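Local coordinates for ricin B lectin (Clostridium thermocellum, PDB 3VSF), which is an exo-beta-1,3-galactanase that probably hydrolyses galactan chains with a family 43 glycoside hydrolase module and carries a ricin-type beta-trefoil module that binds galactose, at residues R185-F190 and G197-A202; D208-E213 and A222-K227; D382-I387 and V433-T438. All blocks are in the same frame, centred on the assembly; numbering follows the deposited sequence.

Contact 1 (R185-F190 and G197-A202); sequences RDCNVF and GYFISA
Asn188 and Ile200 exchange two backbone hydrogen bonds. Asn188 N gives to Ile200 O at 2.9 Å, and Ile200 N gives to Asn188 O in a nearly straight bond (173°). Phe190 and Tyr198 form a second such pair, with Tyr198 N 2.8 Å from Phe190 O. Beyond Cys187 the pairing continues into the loop: Ala202 N gives to Asp186 O, and Arg185 N reaches Ala202 O at 3.3 Å. The two segments form an antiparallel beta hairpin, the first two strands of a four-stranded sheet. Five four-stranded antiparallel sheets follow one another in this catalytic domain, the five-bladed beta-propeller of family 43. Strand 187-191 is the first, innermost strand of its blade. On the far edge of 197-202, Gly197, Phe199 and Ser201 bond to the backbone of strand 208-214.

The polar side chains find partners too. Asn188 OD1 turns back to its own strand and accepts Val189 N at 2.8 Å, while ND2 gives to Pro237 O of the next blade. Asp186 forms a salt bridge with Arg119, Arg185 gives a hydrogen bond to Tyr143 O, and Ser201 OG pairs with Ser184 OG.

Cys187, Val189 and Phe199 share one face of the sheet. Phe199 CG lies anti to the backbone N (chi1 175°), which brings Phe199 CZ to 3.5 Å from Cys187 CB. Cys187 SG makes an oblique sulfur-aromatic contact with this ring, 5.0 Å from its centroid. Val189 CG1 sits at the ring edge. On the other face Phe190 and Tyr198 lie side by side, Phe190 CD1 being 3.9 Å from Tyr198 CD2.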
ATOM      1  N   ARG A 185      17.659   9.062  -8.765  1.00 70.89           N
ATOM      2  CA  ARG A 185      17.016   7.878  -9.328  1.00 70.96           C
ATOM      3  C   ARG A 185      15.535   7.815  -8.959  1.00 69.37           C
ATOM      4  O   ARG A 185      14.743   8.635  -9.423  1.00 68.47           O
ATOM      5  CB  ARG A 185      17.744   6.604  -8.892  1.00 71.44           C
ATOM      6  CG  ARG A 185      19.153   6.487  -9.453  1.00 72.30           C
ATOM      7  CD  ARG A 185      19.622   5.042  -9.487  1.00 76.47           C
ATOM      8  NE  ARG A 185      20.845   4.881 -10.269  1.00 72.04           N
ATOM      9  CZ  ARG A 185      22.061   4.770  -9.746  1.00 72.81           C
ATOM     10  NH1 ARG A 185      22.224   4.796  -8.430  1.00 74.50           N
ATOM     11  NH2 ARG A 185      23.115   4.628 -10.537  1.00 71.17           N
ATOM     12  N   ASP A 186      15.163   6.840  -8.134  1.00 70.36           N
ATOM     13  CA  ASP A 186      13.778   6.712  -7.688  1.00 67.03           C
ATOM     14  C   ASP A 186      13.290   8.032  -7.108  1.00 64.46           C
ATOM     15  O   ASP A 186      13.927   8.602  -6.223  1.00 65.58           O
ATOM     16  CB  ASP A 186      13.640   5.588  -6.659  1.00 71.31           C
ATOM     17  CG  ASP A 186      13.798   4.211  -7.274  1.00 74.01           C
ATOM     18  OD1 ASP A 186      14.455   4.103  -8.331  1.00 72.97           O
ATOM     19  OD2 ASP A 186      13.264   3.237  -6.701  1.00 69.26           O
ATOM     20  N   CYS A 187      12.158   8.516  -7.609  1.00 63.00           N
ATOM     21  CA  CYS A 187      11.683   9.847  -7.251  1.00 65.10           C
ATOM     22  C   CYS A 187      10.181   9.900  -6.989  1.00 68.36           C
ATOM     23  O   CYS A 187       9.474   8.903  -7.136  1.00 69.62           O
ATOM     24  CB  CYS A 187      12.032  10.839  -8.359  1.00 64.55           C
ATOM     25  SG  CYS A 187      11.228  10.474  -9.935  1.00 67.29           S
ATOM     26  N   ASN A 188       9.706  11.081  -6.603  1.00 67.95           N
ATOM     27  CA  ASN A 188       8.287  11.319  -6.371  1.00 68.00           C
ATOM     28  C   ASN A 188       8.027  12.802  -6.120  1.00 66.98           C
ATOM     29  O   ASN A 188       8.932  13.538  -5.730  1.00 66.46           O
ATOM     30  CB  ASN A 188       7.787  10.484  -5.191  1.00 67.33           C
ATOM     31  CG  ASN A 188       6.335  10.076  -5.340  1.00 69.84           C
ATOM     32  OD1 ASN A 188       5.542  10.777  -5.968  1.00 69.81           O
ATOM     33  ND2 ASN A 188       5.981   8.932  -4.768  1.00 68.14           N
ATOM     34  N   VAL A 189       6.791  13.239  -6.347  1.00 67.36           N
ATOM     35  CA  VAL A 189       6.440  14.646  -6.180  1.00 65.82           C
ATOM     36  C   VAL A 189       5.418  14.857  -5.067  1.00 68.04           C
ATOM     37  O   VAL A 189       4.665  13.947  -4.720  1.00 66.90           O
ATOM     38  CB  VAL A 189       5.889  15.250  -7.484  1.00 67.10           C
ATOM     39  CG1 VAL A 189       6.937  15.184  -8.583  1.00 69.72           C
ATOM     40  CG2 VAL A 189       4.619  14.529  -7.907  1.00 69.06           C
ATOM     41  N   PHE A 190       5.397  16.066  -4.516  1.00 71.10           N
ATOM     42  CA  PHE A 190       4.473  16.407  -3.442  1.00 70.71           C
ATOM     43  C   PHE A 190       4.115  17.891  -3.453  1.00 74.40           C
ATOM     44  O   PHE A 190       4.985  18.749  -3.612  1.00 74.55           O
ATOM     45  CB  PHE A 190       5.066  16.023  -2.085  1.00 71.10           C
ATOM     46  CG  PHE A 190       4.339  16.621  -0.915  1.00 72.64           C
ATOM     47  CD1 PHE A 190       4.855  17.721  -0.250  1.00 71.20           C
ATOM     48  CD2 PHE A 190       3.136  16.086  -0.481  1.00 71.69           C
ATOM     49  CE1 PHE A 190       4.188  18.274   0.827  1.00 74.73           C
ATOM     50  CE2 PHE A 190       2.465  16.636   0.595  1.00 72.74           C
ATOM     51  CZ  PHE A 190       2.991  17.731   1.249  1.00 75.51           C
ATOM     52  N   GLY A 197       5.798  23.409  -4.172  1.00 76.58           N
ATOM     53  CA  GLY A 197       6.046  22.136  -4.820  1.00 73.91           C
ATOM     54  C   GLY A 197       7.326  21.497  -4.323  1.00 74.05           C
ATOM     55  O   GLY A 197       8.285  22.190  -3.983  1.00 74.23           O
ATOM     56  N   TYR A 198       7.342  20.170  -4.276  1.00 74.46           N
ATOM     57  CA  TYR A 198       8.506  19.444  -3.790  1.00 72.52           C
ATOM     58  C   TYR A 198       8.825  18.232  -4.655  1.00 72.92           C
ATOM     59  O   TYR A 198       7.927  17.533  -5.125  1.00 73.07           O
ATOM     60  CB  TYR A 198       8.299  19.012  -2.337  1.00 71.41           C
ATOM     61  CG  TYR A 198       8.241  20.164  -1.361  1.00 71.19           C
ATOM     62  CD1 TYR A 198       9.381  20.589  -0.692  1.00 71.37           C
ATOM     63  CD2 TYR A 198       7.048  20.829  -1.110  1.00 71.66           C
ATOM     64  CE1 TYR A 198       9.334  21.642   0.202  1.00 75.30           C
ATOM     65  CE2 TYR A 198       6.992  21.883  -0.221  1.00 72.96           C
ATOM     66  CZ  TYR A 198       8.137  22.286   0.433  1.00 76.11           C
ATOM     67  OH  TYR A 198       8.084  23.335   1.321  1.00 80.94           O
ATOM     68  N   PHE A 199      10.116  17.998  -4.861  1.00 72.43           N
ATOM     69  CA  PHE A 199      10.587  16.843  -5.610  1.00 69.36           C
ATOM     70  C   PHE A 199      11.568  16.057  -4.750  1.00 69.04           C
ATOM     71  O   PHE A 199      12.526  16.617  -4.220  1.00 73.04           O
ATOM     72  CB  PHE A 199      11.260  17.287  -6.910  1.00 69.89           C
ATOM     73  CG  PHE A 199      11.879  16.162  -7.692  1.00 68.52           C
ATOM     74  CD1 PHE A 199      11.110  15.392  -8.550  1.00 67.38           C
ATOM     75  CD2 PHE A 199      13.231  15.884  -7.580  1.00 66.87           C
ATOM     76  CE1 PHE A 199      11.678  14.358  -9.274  1.00 64.38           C
ATOM     77  CE2 PHE A 199      13.804  14.852  -8.300  1.00 66.01           C
ATOM     78  CZ  PHE A 199      13.026  14.089  -9.149  1.00 64.20           C
ATOM     79  N   ILE A 200      11.321  14.761  -4.603  1.00 68.14           N
ATOM     80  CA  ILE A 200      12.176  13.916  -3.783  1.00 68.90           C
ATOM     81  C   ILE A 200      12.757  12.773  -4.608  1.00 66.26           C
ATOM     82  O   ILE A 200      12.068  12.187  -5.442  1.00 65.69           O
ATOM     83  CB  ILE A 200      11.410  13.354  -2.562  1.00 69.05           C
ATOM     84  CG1 ILE A 200      12.360  12.595  -1.633  1.00 68.94           C
ATOM     85  CG2 ILE A 200      10.259  12.465  -3.012  1.00 62.87           C
ATOM     86  CD1 ILE A 200      11.701  12.100  -0.365  1.00 68.04           C
ATOM     87  N   SER A 201      14.030  12.468  -4.379  1.00 64.78           N
ATOM     88  CA  SER A 201      14.700  11.403  -5.115  1.00 65.55           C
ATOM     89  C   SER A 201      15.904  10.868  -4.348  1.00 66.42           C
ATOM     90  O   SER A 201      16.433  11.535  -3.459  1.00 66.95           O
ATOM     91  CB  SER A 201      15.134  11.894  -6.499  1.00 67.65           C
ATOM     92  OG  SER A 201      16.085  12.940  -6.398  1.00 70.03           O
ATOM     93  N   ALA A 202      16.333   9.660  -4.701  1.00 68.15           N
ATOM     94  CA  ALA A 202      17.473   9.027  -4.049  1.00 68.97           C
ATOM     95  C   ALA A 202      18.793   9.525  -4.630  1.00 70.46           C
ATOM     96  O   ALA A 202      19.052   9.377  -5.826  1.00 68.16           O
ATOM     97  CB  ALA A 202      17.377   7.514  -4.165  1.00 66.80           C
TER

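Contact 2 (D208-E213 and A222-K227); sequences DLHLYE and ASLKAK
Leu211 and Glu213 pair with 222-227 in an antiparallel beta hairpin, the last two strands of a propeller blade in the family 43 domain. Two classic beta bulges interrupt the pairing. At one, Ala222 and Ser223 both face Glu213, and Glu213 O accepts from Ala222 N at 2.7 Å and from Ser223 N at 3.2 Å. At the other, Lys225 and Ala226 both face Leu211, whose O receives only weak bonds from their two N atoms. Leu211 N makes a straighter bond to Ala226 O (167°).

On one face Leu224 CD2 packs obliquely on the Tyr212 ring, 3.5 Å from CE1. It also touches His210 CB. The His210 ring is held by ND1, which donates a hydrogen bond to Tyr212 OH at 2.9 Å, almost exactly in the imidazole plane. The extended Lys227 chain runs beside this ring, with CE 3.6 Å from His210 NE2. On the other face Lys225 bends at chi2 (56°), its CB and CG lying along Leu211. Lys225 NZ is 4.5 Å from Glu213 OE1, too far for a salt bridge.

Strand 221-228 is the outer strand of the blade. Strand 197-203 pairs with the other side of 208-214, and Leu209 and Leu211 pack onto strand 237-241 of the next blade.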
ATOM      1  N   ASP A 208      21.194   8.052   0.110  1.00 72.57           N
ATOM      2  CA  ASP A 208      20.555   9.178   0.778  1.00 69.73           C
ATOM      3  C   ASP A 208      19.324   9.647   0.012  1.00 69.55           C
ATOM      4  O   ASP A 208      19.259   9.529  -1.211  1.00 70.39           O
ATOM      5  CB  ASP A 208      21.542  10.338   0.936  1.00 71.51           C
ATOM      6  CG  ASP A 208      22.825   9.924   1.633  1.00 74.59           C
ATOM      7  OD1 ASP A 208      22.801   8.927   2.384  1.00 77.30           O
ATOM      8  OD2 ASP A 208      23.858  10.598   1.431  1.00 70.41           O
ATOM      9  N   LEU A 209      18.344  10.171   0.740  1.00 70.13           N
ATOM     10  CA  LEU A 209      17.164  10.760   0.121  1.00 69.02           C
ATOM     11  C   LEU A 209      17.275  12.278   0.123  1.00 73.58           C
ATOM     12  O   LEU A 209      17.539  12.888   1.159  1.00 74.39           O
ATOM     13  CB  LEU A 209      15.891  10.330   0.852  1.00 69.57           C
ATOM     14  CG  LEU A 209      15.338   8.940   0.529  1.00 70.66           C
ATOM     15  CD1 LEU A 209      14.131   8.631   1.401  1.00 67.97           C
ATOM     16  CD2 LEU A 209      14.979   8.841  -0.944  1.00 65.86           C
ATOM     17  N   HIS A 210      17.082  12.883  -1.042  1.00 71.34           N
ATOM     18  CA  HIS A 210      17.128  14.334  -1.159  1.00 71.15           C
ATOM     19  C   HIS A 210      15.743  14.917  -1.416  1.00 72.84           C
ATOM     20  O   HIS A 210      15.060  14.530  -2.365  1.00 72.46           O
ATOM     21  CB  HIS A 210      18.096  14.757  -2.268  1.00 71.40           C
ATOM     22  CG  HIS A 210      19.536  14.730  -1.857  1.00 72.57           C
ATOM     23  ND1 HIS A 210      20.559  15.094  -2.706  1.00 71.13           N
ATOM     24  CD2 HIS A 210      20.124  14.388  -0.686  1.00 72.04           C
ATOM     25  CE1 HIS A 210      21.714  14.975  -2.077  1.00 70.96           C
ATOM     26  NE2 HIS A 210      21.478  14.548  -0.849  1.00 74.02           N
ATOM     27  N   LEU A 211      15.333  15.844  -0.556  1.00 71.67           N
ATOM     28  CA  LEU A 211      14.070  16.547  -0.732  1.00 72.41           C
ATOM     29  C   LEU A 211      14.331  17.935  -1.300  1.00 72.73           C
ATOM     30  O   LEU A 211      14.835  18.814  -0.602  1.00 72.28           O
ATOM     31  CB  LEU A 211      13.325  16.657   0.598  1.00 71.71           C
ATOM     32  CG  LEU A 211      11.971  17.370   0.555  1.00 72.62           C
ATOM     33  CD1 LEU A 211      11.008  16.641  -0.370  1.00 71.16           C
ATOM     34  CD2 LEU A 211      11.384  17.497   1.951  1.00 74.95           C
ATOM     35  N   TYR A 212      13.994  18.126  -2.571  1.00 72.77           N
ATOM     36  CA  TYR A 212      14.217  19.402  -3.239  1.00 73.49           C
ATOM     37  C   TYR A 212      12.956  20.256  -3.239  1.00 74.14           C
ATOM     38  O   TYR A 212      11.868  19.772  -3.549  1.00 73.47           O
ATOM     39  CB  TYR A 212      14.684  19.181  -4.680  1.00 74.54           C
ATOM     40  CG  TYR A 212      15.911  18.309  -4.813  1.00 72.54           C
ATOM     41  CD1 TYR A 212      17.184  18.837  -4.648  1.00 70.19           C
ATOM     42  CD2 TYR A 212      15.795  16.958  -5.111  1.00 72.99           C
ATOM     43  CE1 TYR A 212      18.308  18.042  -4.771  1.00 70.70           C
ATOM     44  CE2 TYR A 212      16.912  16.156  -5.237  1.00 74.63           C
ATOM     45  CZ  TYR A 212      18.166  16.703  -5.065  1.00 71.51           C
ATOM     46  OH  TYR A 212      19.280  15.905  -5.189  1.00 70.12           O
ATOM     47  N   GLU A 213      13.109  21.528  -2.891  1.00 76.37           N
ATOM     48  CA  GLU A 213      12.010  22.480  -2.977  1.00 75.69           C
ATOM     49  C   GLU A 213      11.987  23.099  -4.367  1.00 76.99           C
ATOM     50  O   GLU A 213      13.002  23.604  -4.846  1.00 75.71           O
ATOM     51  CB  GLU A 213      12.152  23.572  -1.917  1.00 79.15           C
ATOM     52  CG  GLU A 213      11.065  24.634  -1.975  1.00 80.77           C
ATOM     53  CD  GLU A 213      11.244  25.714  -0.926  1.00 82.97           C
ATOM     54  OE1 GLU A 213      12.151  25.578  -0.077  1.00 84.07           O
ATOM     55  OE2 GLU A 213      10.478  26.701  -0.951  1.00 82.80           O
ATOM     56  N   ALA A 222      14.404  25.003  -6.635  1.00 79.80           N
ATOM     57  CA  ALA A 222      14.762  26.240  -5.949  1.00 78.01           C
ATOM     58  C   ALA A 222      15.862  26.036  -4.910  1.00 81.28           C
ATOM     59  O   ALA A 222      16.773  26.855  -4.793  1.00 85.36           O
ATOM     60  CB  ALA A 222      13.531  26.865  -5.305  1.00 77.88           C
ATOM     61  N   SER A 223      15.773  24.947  -4.153  1.00 82.60           N
ATOM     62  CA  SER A 223      16.755  24.671  -3.108  1.00 80.71           C
ATOM     63  C   SER A 223      16.710  23.221  -2.639  1.00 78.87           C
ATOM     64  O   SER A 223      15.809  22.465  -3.002  1.00 79.49           O
ATOM     65  CB  SER A 223      16.540  25.605  -1.914  1.00 80.49           C
ATOM     66  OG  SER A 223      15.279  25.376  -1.309  1.00 80.36           O
ATOM     67  N   LEU A 224      17.693  22.845  -1.828  1.00 79.37           N
ATOM     68  CA  LEU A 224      17.730  21.521  -1.222  1.00 77.25           C
ATOM     69  C   LEU A 224      17.110  21.601   0.168  1.00 80.49           C
ATOM     70  O   LEU A 224      17.771  21.990   1.131  1.00 81.25           O
ATOM     71  CB  LEU A 224      19.172  21.011  -1.143  1.00 77.29           C
ATOM     72  CG  LEU A 224      19.413  19.564  -0.699  1.00 75.26           C
ATOM     73  CD1 LEU A 224      19.424  19.428   0.818  1.00 77.58           C
ATOM     74  CD2 LEU A 224      18.392  18.623  -1.328  1.00 73.22           C
ATOM     75  N   LYS A 225      15.835  21.239   0.262  1.00 80.84           N
ATOM     76  CA  LYS A 225      15.091  21.378   1.510  1.00 80.43           C
ATOM     77  C   LYS A 225      15.733  20.609   2.661  1.00 79.50           C
ATOM     78  O   LYS A 225      15.938  21.162   3.743  1.00 79.50           O
ATOM     79  CB  LYS A 225      13.634  20.940   1.325  1.00 77.43           C
ATOM     80  CG  LYS A 225      12.735  21.302   2.494  1.00 79.80           C
ATOM     81  CD  LYS A 225      12.784  22.795   2.778  1.00 84.13           C
ATOM     82  CE  LYS A 225      11.913  23.166   3.968  1.00 86.57           C
ATOM     83  NZ  LYS A 225      11.999  24.620   4.285  1.00 88.03           N
ATOM     84  N   ALA A 226      16.052  19.339   2.427  1.00 77.78           N
ATOM     85  CA  ALA A 226      16.659  18.513   3.468  1.00 77.99           C
ATOM     86  C   ALA A 226      17.165  17.169   2.951  1.00 74.23           C
ATOM     87  O   ALA A 226      16.672  16.645   1.952  1.00 72.58           O
ATOM     88  CB  ALA A 226      15.675  18.299   4.612  1.00 75.51           C
ATOM     89  N   LYS A 227      18.161  16.624   3.643  1.00 72.87           N
ATOM     90  CA  LYS A 227      18.632  15.270   3.386  1.00 74.46           C
ATOM     91  C   LYS A 227      17.987  14.332   4.400  1.00 72.43           C
ATOM     92  O   LYS A 227      18.078  14.556   5.606  1.00 73.27           O
ATOM     93  CB  LYS A 227      20.156  15.196   3.497  1.00 75.10           C
ATOM     94  CG  LYS A 227      20.902  16.042   2.479  1.00 73.47           C
ATOM     95  CD  LYS A 227      22.407  15.874   2.623  1.00 75.92           C
ATOM     96  CE  LYS A 227      23.160  16.675   1.573  1.00 75.70           C
ATOM     97  NZ  LYS A 227      24.633  16.495   1.687  1.00 72.42           N
TER

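Contact 3 (D382-I387 and V433-T438); sequences DNAAQI and VLIQYT
Asp382 O accepts a hydrogen bond from Gln436 NE2 at 2.8 Å, the donor lying somewhat out of the carbonyl plane. The same NE2 also gives to Ser380 O. The Asn383 amide meets the Tyr437 ring obliquely, the two planes 31° apart, with ND2 nearest CE1. The first torsion puts Asn383 CG anti to the backbone N (chi1 -163°), which carries OD1 to Thr438 N in a weak bond. Ala384 follows in the type II turn from Asp382 to Ala385. Its N bonds to Gln436 O at 2.8 Å, and its CB touches Ile435 CD1 and Tyr437 CD1.

The turn leads into strand 385-390 of the C-terminal beta-trefoil, which pairs with 432-437; both also pair with strand 479-484. The side chain of Tyr437 is about 4 Å from those of Asp422 and Asn440, two residues that bind beta-D-galactose, a sugar absent from this model.

Ala385 O accepts Gln436 N at 3.0 Å. A bend at chi2 folds the Gln386 amide back, and NE2 gives a straight bond to Ile387 O (173°). The amide also meets the methyls of Val433. Ile387 N bonds to Leu434 O at 3.1 Å. Ile387 CG1 packs over the Ile435 backbone, 3.5 Å from Ile435 C.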
ATOM      1  N   ASP A 382      -9.847  -1.459  18.406  1.00 64.18           N
ATOM      2  CA  ASP A 382      -8.415  -1.191  18.423  1.00 64.91           C
ATOM      3  C   ASP A 382      -7.628  -2.374  17.873  1.00 63.79           C
ATOM      4  O   ASP A 382      -8.079  -3.517  17.940  1.00 63.53           O
ATOM      5  CB  ASP A 382      -7.947  -0.870  19.844  1.00 62.96           C
ATOM      6  CG  ASP A 382      -8.463   0.466  20.339  1.00 68.02           C
ATOM      7  OD1 ASP A 382      -9.347   1.044  19.676  1.00 71.38           O
ATOM      8  OD2 ASP A 382      -7.985   0.935  21.394  1.00 67.35           O
ATOM      9  N   ASN A 383      -6.450  -2.091  17.328  1.00 62.98           N
ATOM     10  CA  ASN A 383      -5.595  -3.137  16.788  1.00 61.40           C
ATOM     11  C   ASN A 383      -4.923  -3.925  17.907  1.00 60.75           C
ATOM     12  O   ASN A 383      -4.529  -3.356  18.926  1.00 62.87           O
ATOM     13  CB  ASN A 383      -4.542  -2.534  15.855  1.00 60.31           C
ATOM     14  CG  ASN A 383      -3.891  -3.571  14.964  1.00 62.21           C
ATOM     15  OD1 ASN A 383      -4.512  -4.571  14.598  1.00 59.19           O
ATOM     16  ND2 ASN A 383      -2.631  -3.340  14.610  1.00 56.52           N
ATOM     17  N   ALA A 384      -4.804  -5.236  17.713  1.00 59.05           N
ATOM     18  CA  ALA A 384      -4.179  -6.123  18.694  1.00 58.01           C
ATOM     19  C   ALA A 384      -5.017  -6.288  19.961  1.00 60.40           C
ATOM     20  O   ALA A 384      -4.508  -6.714  20.998  1.00 61.61           O
ATOM     21  CB  ALA A 384      -2.773  -5.642  19.038  1.00 53.40           C
ATOM     22  N   ALA A 385      -6.300  -5.952  19.872  1.00 60.12           N
ATOM     23  CA  ALA A 385      -7.207  -6.109  21.005  1.00 57.14           C
ATOM     24  C   ALA A 385      -7.361  -7.582  21.373  1.00 56.51           C
ATOM     25  O   ALA A 385      -7.452  -8.443  20.498  1.00 55.54           O
ATOM     26  CB  ALA A 385      -8.562  -5.493  20.692  1.00 57.04           C
ATOM     27  N   GLN A 386      -7.387  -7.863  22.672  1.00 55.32           N
ATOM     28  CA  GLN A 386      -7.479  -9.233  23.166  1.00 50.09           C
ATOM     29  C   GLN A 386      -8.814  -9.879  22.814  1.00 53.72           C
ATOM     30  O   GLN A 386      -9.867  -9.252  22.924  1.00 55.21           O
ATOM     31  CB  GLN A 386      -7.271  -9.264  24.682  1.00 52.56           C
ATOM     32  CG  GLN A 386      -7.502 -10.628  25.318  1.00 52.77           C
ATOM     33  CD  GLN A 386      -6.418 -11.628  24.970  1.00 54.43           C
ATOM     34  OE1 GLN A 386      -5.230 -11.350  25.128  1.00 55.18           O
ATOM     35  NE2 GLN A 386      -6.823 -12.798  24.488  1.00 51.47           N
ATOM     36  N   ILE A 387      -8.764 -11.139  22.391  1.00 54.03           N
ATOM     37  CA  ILE A 387      -9.972 -11.895  22.082  1.00 51.15           C
ATOM     38  C   ILE A 387     -10.449 -12.658  23.312  1.00 53.49           C
ATOM     39  O   ILE A 387      -9.686 -13.406  23.924  1.00 55.75           O
ATOM     40  CB  ILE A 387      -9.742 -12.892  20.930  1.00 47.72           C
ATOM     41  CG1 ILE A 387      -9.366 -12.146  19.648  1.00 50.25           C
ATOM     42  CG2 ILE A 387     -10.983 -13.736  20.702  1.00 47.36           C
ATOM     43  CD1 ILE A 387     -10.433 -11.187  19.163  1.00 51.26           C
ATOM     44  N   VAL A 433      -1.737 -16.290  23.292  1.00 45.61           N
ATOM     45  CA  VAL A 433      -2.930 -15.453  23.240  1.00 47.11           C
ATOM     46  C   VAL A 433      -3.391 -15.150  21.816  1.00 49.43           C
ATOM     47  O   VAL A 433      -2.575 -14.945  20.918  1.00 56.93           O
ATOM     48  CB  VAL A 433      -2.707 -14.128  23.999  1.00 51.33           C
ATOM     49  CG1 VAL A 433      -3.324 -12.960  23.244  1.00 54.64           C
ATOM     50  CG2 VAL A 433      -3.263 -14.225  25.412  1.00 46.90           C
ATOM     51  N   LEU A 434      -4.706 -15.131  21.620  1.00 48.55           N
ATOM     52  CA  LEU A 434      -5.294 -14.738  20.343  1.00 47.60           C
ATOM     53  C   LEU A 434      -5.783 -13.296  20.398  1.00 49.32           C
ATOM     54  O   LEU A 434      -6.338 -12.857  21.406  1.00 53.25           O
ATOM     55  CB  LEU A 434      -6.449 -15.669  19.969  1.00 48.04           C
ATOM     56  CG  LEU A 434      -6.126 -16.839  19.037  1.00 50.23           C
ATOM     57  CD1 LEU A 434      -4.936 -17.633  19.550  1.00 52.53           C
ATOM     58  CD2 LEU A 434      -7.341 -17.737  18.859  1.00 47.34           C
ATOM     59  N   ILE A 435      -5.574 -12.563  19.311  1.00 50.41           N
ATOM     60  CA  ILE A 435      -5.991 -11.170  19.230  1.00 49.05           C
ATOM     61  C   ILE A 435      -6.645 -10.890  17.886  1.00 48.83           C
ATOM     62  O   ILE A 435      -6.669 -11.750  17.007  1.00 47.78           O
ATOM     63  CB  ILE A 435      -4.792 -10.213  19.387  1.00 51.38           C
ATOM     64  CG1 ILE A 435      -3.792 -10.424  18.249  1.00 52.38           C
ATOM     65  CG2 ILE A 435      -4.118 -10.412  20.735  1.00 51.11           C
ATOM     66  CD1 ILE A 435      -2.570  -9.535  18.332  1.00 52.03           C
ATOM     67  N   GLN A 436      -7.185  -9.686  17.733  1.00 51.30           N
ATOM     68  CA  GLN A 436      -7.629  -9.221  16.426  1.00 53.45           C
ATOM     69  C   GLN A 436      -6.560  -8.288  15.871  1.00 52.11           C
ATOM     70  O   GLN A 436      -6.140  -7.347  16.542  1.00 53.00           O
ATOM     71  CB  GLN A 436      -8.980  -8.508  16.516  1.00 51.22           C
ATOM     72  CG  GLN A 436      -8.959  -7.204  17.298  1.00 54.45           C
ATOM     73  CD  GLN A 436     -10.249  -6.421  17.152  1.00 55.27           C
ATOM     74  OE1 GLN A 436     -11.188  -6.867  16.491  1.00 54.62           O
ATOM     75  NE2 GLN A 436     -10.301  -5.246  17.765  1.00 57.01           N
ATOM     76  N   TYR A 437      -6.109  -8.559  14.653  1.00 53.81           N
ATOM     77  CA  TYR A 437      -5.016  -7.791  14.073  1.00 57.37           C
ATOM     78  C   TYR A 437      -5.281  -7.468  12.609  1.00 56.31           C
ATOM     79  O   TYR A 437      -6.108  -8.109  11.961  1.00 57.24           O
ATOM     80  CB  TYR A 437      -3.699  -8.557  14.216  1.00 55.87           C
ATOM     81  CG  TYR A 437      -2.463  -7.691  14.132  1.00 55.29           C
ATOM     82  CD1 TYR A 437      -2.096  -6.870  15.191  1.00 57.87           C
ATOM     83  CD2 TYR A 437      -1.656  -7.702  13.003  1.00 58.99           C
ATOM     84  CE1 TYR A 437      -0.964  -6.079  15.124  1.00 59.25           C
ATOM     85  CE2 TYR A 437      -0.521  -6.913  12.926  1.00 54.04           C
ATOM     86  CZ  TYR A 437      -0.180  -6.105  13.989  1.00 56.61           C
ATOM     87  OH  TYR A 437       0.948  -5.318  13.920  1.00 60.13           O
ATOM     88  N   THR A 438      -4.574  -6.468  12.096  1.00 58.15           N
ATOM     89  CA  THR A 438      -4.692  -6.081  10.697  1.00 54.14           C
ATOM     90  C   THR A 438      -4.348  -7.267   9.806  1.00 52.51           C
ATOM     91  O   THR A 438      -3.408  -8.009  10.086  1.00 54.95           O
ATOM     92  CB  THR A 438      -3.746  -4.916  10.365  1.00 59.12           C
ATOM     93  OG1 THR A 438      -2.448  -5.428  10.041  1.00 62.54           O
ATOM     94  CG2 THR A 438      -3.629  -3.975  11.552  1.00 58.24           C
TER

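Contacts 1 and 2 belong to one propeller blade. The two middle strands of the blade, 197-203 and 208-214, are neighbours, and backbone bonds such as Phe199 O to Tyr212 N join them. Contact 1 is largely buried and regular in register along strand 187-190. Contact 2 reaches the blade's outer strand, is partly exposed, carries two bulges and has lysine chains along it. Contact 3 lies in the trefoil module, with its centre about 37 Å from that of contact 1 and about 40 Å from that of contact 2. It is also partly buried, but it joins strands 46 residues apart and not a hairpin. Side-chain amides bond to backbone across it, whereas contacts 1 and 2 are bonded across by backbone alone.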